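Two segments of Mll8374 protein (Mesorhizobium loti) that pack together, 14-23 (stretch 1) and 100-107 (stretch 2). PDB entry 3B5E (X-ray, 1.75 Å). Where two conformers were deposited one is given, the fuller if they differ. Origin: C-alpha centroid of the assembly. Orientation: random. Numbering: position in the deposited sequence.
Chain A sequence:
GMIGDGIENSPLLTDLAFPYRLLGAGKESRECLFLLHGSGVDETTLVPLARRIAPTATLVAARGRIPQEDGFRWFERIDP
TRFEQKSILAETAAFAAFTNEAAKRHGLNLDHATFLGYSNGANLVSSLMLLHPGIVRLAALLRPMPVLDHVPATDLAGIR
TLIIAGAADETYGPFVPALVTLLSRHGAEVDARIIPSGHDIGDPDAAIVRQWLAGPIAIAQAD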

# COMPACT_ATOMS: atom_id res chain seq x y z
N THR A 14 14.48 -13.51 2.22
CA THR A 14 13.86 -13.81 3.50
C THR A 14 14.68 -13.41 4.73
O THR A 14 14.32 -13.76 5.84
CB THR A 14 13.49 -15.32 3.59
OG1 THR A 14 14.68 -16.10 3.46
CG2 THR A 14 12.51 -15.71 2.49
N ASP A 15 15.77 -12.67 4.56
CA ASP A 15 16.57 -12.29 5.73
C ASP A 15 16.23 -10.95 6.37
O ASP A 15 16.82 -10.60 7.39
CB ASP A 15 18.06 -12.35 5.41
CG ASP A 15 18.41 -11.61 4.17
OD1 ASP A 15 17.48 -11.20 3.44
OD2 ASP A 15 19.62 -11.49 3.90
N LEU A 16 15.28 -10.20 5.80
CA LEU A 16 14.77 -9.00 6.47
C LEU A 16 13.45 -9.35 7.18
O LEU A 16 13.01 -10.49 7.14
CB LEU A 16 14.62 -7.84 5.46
CG LEU A 16 15.89 -7.39 4.75
CD1 LEU A 16 15.67 -6.15 3.86
CD2 LEU A 16 16.99 -7.14 5.77
N ALA A 17 12.83 -8.38 7.83
CA ALA A 17 11.66 -8.64 8.69
C ALA A 17 10.45 -9.19 7.92
O ALA A 17 9.68 -9.95 8.48
CB ALA A 17 11.28 -7.37 9.46
N PHE A 18 10.31 -8.79 6.66
CA PHE A 18 9.23 -9.26 5.78
C PHE A 18 9.84 -9.94 4.57
O PHE A 18 10.82 -9.46 4.04
CB PHE A 18 8.36 -8.06 5.29
CG PHE A 18 7.48 -7.49 6.35
CD1 PHE A 18 8.03 -6.77 7.41
CD2 PHE A 18 6.11 -7.69 6.32
CE1 PHE A 18 7.21 -6.26 8.41
CE2 PHE A 18 5.30 -7.17 7.31
CZ PHE A 18 5.85 -6.48 8.36
N PRO A 19 9.26 -11.08 4.14
CA PRO A 19 9.76 -11.61 2.87
C PRO A 19 9.41 -10.67 1.70
O PRO A 19 8.39 -9.98 1.75
CB PRO A 19 9.06 -12.96 2.72
CG PRO A 19 8.39 -13.21 4.01
CD PRO A 19 8.16 -11.90 4.67
N TYR A 20 10.28 -10.62 0.70
CA TYR A 20 10.07 -9.76 -0.46
C TYR A 20 10.83 -10.21 -1.67
O TYR A 20 11.83 -10.91 -1.56
CB TYR A 20 10.37 -8.28 -0.15
CG TYR A 20 11.83 -8.00 0.04
CD1 TYR A 20 12.50 -8.40 1.20
CD2 TYR A 20 12.56 -7.38 -0.97
CE1 TYR A 20 13.87 -8.16 1.36
CE2 TYR A 20 13.91 -7.14 -0.84
CZ TYR A 20 14.57 -7.53 0.32
OH TYR A 20 15.93 -7.27 0.40
N ARG A 21 10.35 -9.77 -2.83
CA ARG A 21 11.05 -9.90 -4.09
C ARG A 21 11.40 -8.49 -4.57
O ARG A 21 10.61 -7.53 -4.38
CB ARG A 21 10.17 -10.58 -5.13
CG ARG A 21 9.81 -11.98 -4.79
CD ARG A 21 8.86 -12.51 -5.84
NE ARG A 21 8.37 -13.84 -5.47
CZ ARG A 21 8.96 -15.00 -5.75
NH1 ARG A 21 10.08 -15.08 -6.46
NH2 ARG A 21 8.41 -16.12 -5.32
N LEU A 22 12.55 -8.38 -5.23
CA LEU A 22 13.05 -7.12 -5.78
C LEU A 22 13.11 -7.24 -7.29
O LEU A 22 13.93 -8.01 -7.81
CB LEU A 22 14.45 -6.77 -5.24
CG LEU A 22 14.97 -5.35 -5.54
CD1 LEU A 22 14.15 -4.23 -4.79
CD2 LEU A 22 16.44 -5.23 -5.25
N LEU A 23 12.25 -6.48 -7.97
CA LEU A 23 12.16 -6.48 -9.43
C LEU A 23 12.55 -5.14 -10.07
O LEU A 23 12.39 -4.08 -9.50
CB LEU A 23 10.75 -6.90 -9.87
CG LEU A 23 10.17 -8.18 -9.26
CD1 LEU A 23 9.38 -8.00 -7.93
CD2 LEU A 23 9.25 -8.75 -10.31
N ASN A 100 13.03 0.94 5.90
CA ASN A 100 14.33 1.53 6.07
C ASN A 100 15.48 0.54 5.76
O ASN A 100 16.44 0.90 5.06
CB ASN A 100 14.39 2.20 7.46
CG ASN A 100 13.36 3.38 7.58
OD1 ASN A 100 13.05 4.09 6.59
ND2 ASN A 100 12.79 3.56 8.78
N GLU A 101 15.36 -0.69 6.28
CA GLU A 101 16.29 -1.80 6.00
C GLU A 101 16.40 -2.01 4.50
O GLU A 101 17.49 -2.01 3.94
CB GLU A 101 15.81 -3.14 6.57
CG GLU A 101 15.74 -3.30 8.06
CD GLU A 101 15.44 -4.76 8.45
OE1 GLU A 101 14.35 -5.32 8.08
OE2 GLU A 101 16.30 -5.35 9.14
N ALA A 102 15.24 -2.24 3.87
CA ALA A 102 15.17 -2.50 2.43
C ALA A 102 15.75 -1.33 1.62
O ALA A 102 16.49 -1.53 0.64
CB ALA A 102 13.73 -2.82 1.99
N ALA A 103 15.44 -0.09 2.02
CA ALA A 103 15.98 1.09 1.33
C ALA A 103 17.52 1.18 1.42
O ALA A 103 18.22 1.46 0.42
CB ALA A 103 15.31 2.37 1.86
N LYS A 104 18.05 0.93 2.61
CA LYS A 104 19.50 0.93 2.82
C LYS A 104 20.18 -0.16 1.98
O LYS A 104 21.21 0.05 1.33
CB LYS A 104 19.84 0.73 4.31
CG LYS A 104 19.80 1.99 5.16
N ARG A 105 19.60 -1.36 2.02
CA ARG A 105 20.19 -2.49 1.36
C ARG A 105 20.28 -2.33 -0.18
O ARG A 105 21.27 -2.75 -0.80
CB ARG A 105 19.41 -3.75 1.71
CG ARG A 105 19.82 -4.91 0.87
CD ARG A 105 19.09 -6.12 1.25
NE ARG A 105 19.69 -6.80 2.38
CZ ARG A 105 19.25 -7.97 2.84
NH1 ARG A 105 18.19 -8.58 2.27
NH2 ARG A 105 19.85 -8.52 3.88
N HIS A 106 19.25 -1.75 -0.77
CA HIS A 106 19.13 -1.67 -2.23
C HIS A 106 19.28 -0.25 -2.80
O HIS A 106 19.08 -0.02 -3.99
CB HIS A 106 17.82 -2.30 -2.65
CG HIS A 106 17.67 -3.73 -2.21
ND1 HIS A 106 18.44 -4.76 -2.72
CD2 HIS A 106 16.83 -4.30 -1.31
CE1 HIS A 106 18.07 -5.90 -2.16
NE2 HIS A 106 17.10 -5.65 -1.30
N GLY A 107 19.65 0.70 -1.95
CA GLY A 107 19.81 2.09 -2.38
C GLY A 107 18.51 2.73 -2.84
O GLY A 107 18.51 3.51 -3.80

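Stretch 1 runs as a loop through Pro19 and then as a strand from Tyr20 to Leu23; stretch 2 is the end of a helix, residues 100-106, with Gly107 leaving helical geometry at positive phi, a conformation that favours glycine. Strand and helix run in roughly the same direction, 37° apart, and their axes come no nearer than 12.0 Å, so side chains rather than backbones bridge the gap. Leu16 CA lies 7.4 Å from Glu101 CA, and Leu22 CA 8.9 Å from His106 CA. Along the strand, Tyr20 and Leu22 point toward the helix while Arg21, between them, is out of reach, the alternation expected of an extended chain. On the helix, Glu101 and Arg105 lie one turn apart, joined by a backbone hydrogen bond from Arg105 N to Glu101 O (2.9 Å), and both point toward stretch 1.

Arg105 is the polar hub. Its guanidinium meets the Asp15 carboxylate in a two-pronged salt bridge, NH1 to OD1 and NH2 to OD2 of Asp15 both at 3.0 Å, the first nearly linear at 171°. Arg105 NH1 also donates to Tyr20 OH (3.2 Å), with Asp15 and the tyrosine hydroxyl both near the guanidinium plane, where the N-H bonds point. Leu16 covers one face of that plane, its CG 3.6 Å from Arg105 NH1, and reaches Ala102 through an apolar contact, CD1 to CB, at 4.3 Å. Tyr20 OH forms a second, short hydrogen bond with His106 NE2 (2.6 Å); the two rings meet rim to rim, their planes at 73°. Leu22 CD2 sits over the His106 face, 3.5 Å from the ring centroid, a CH-pi contact. Near the start of the contact, Ala17 N donates a weak hydrogen bond to Glu101 OE1 (3.4 Å).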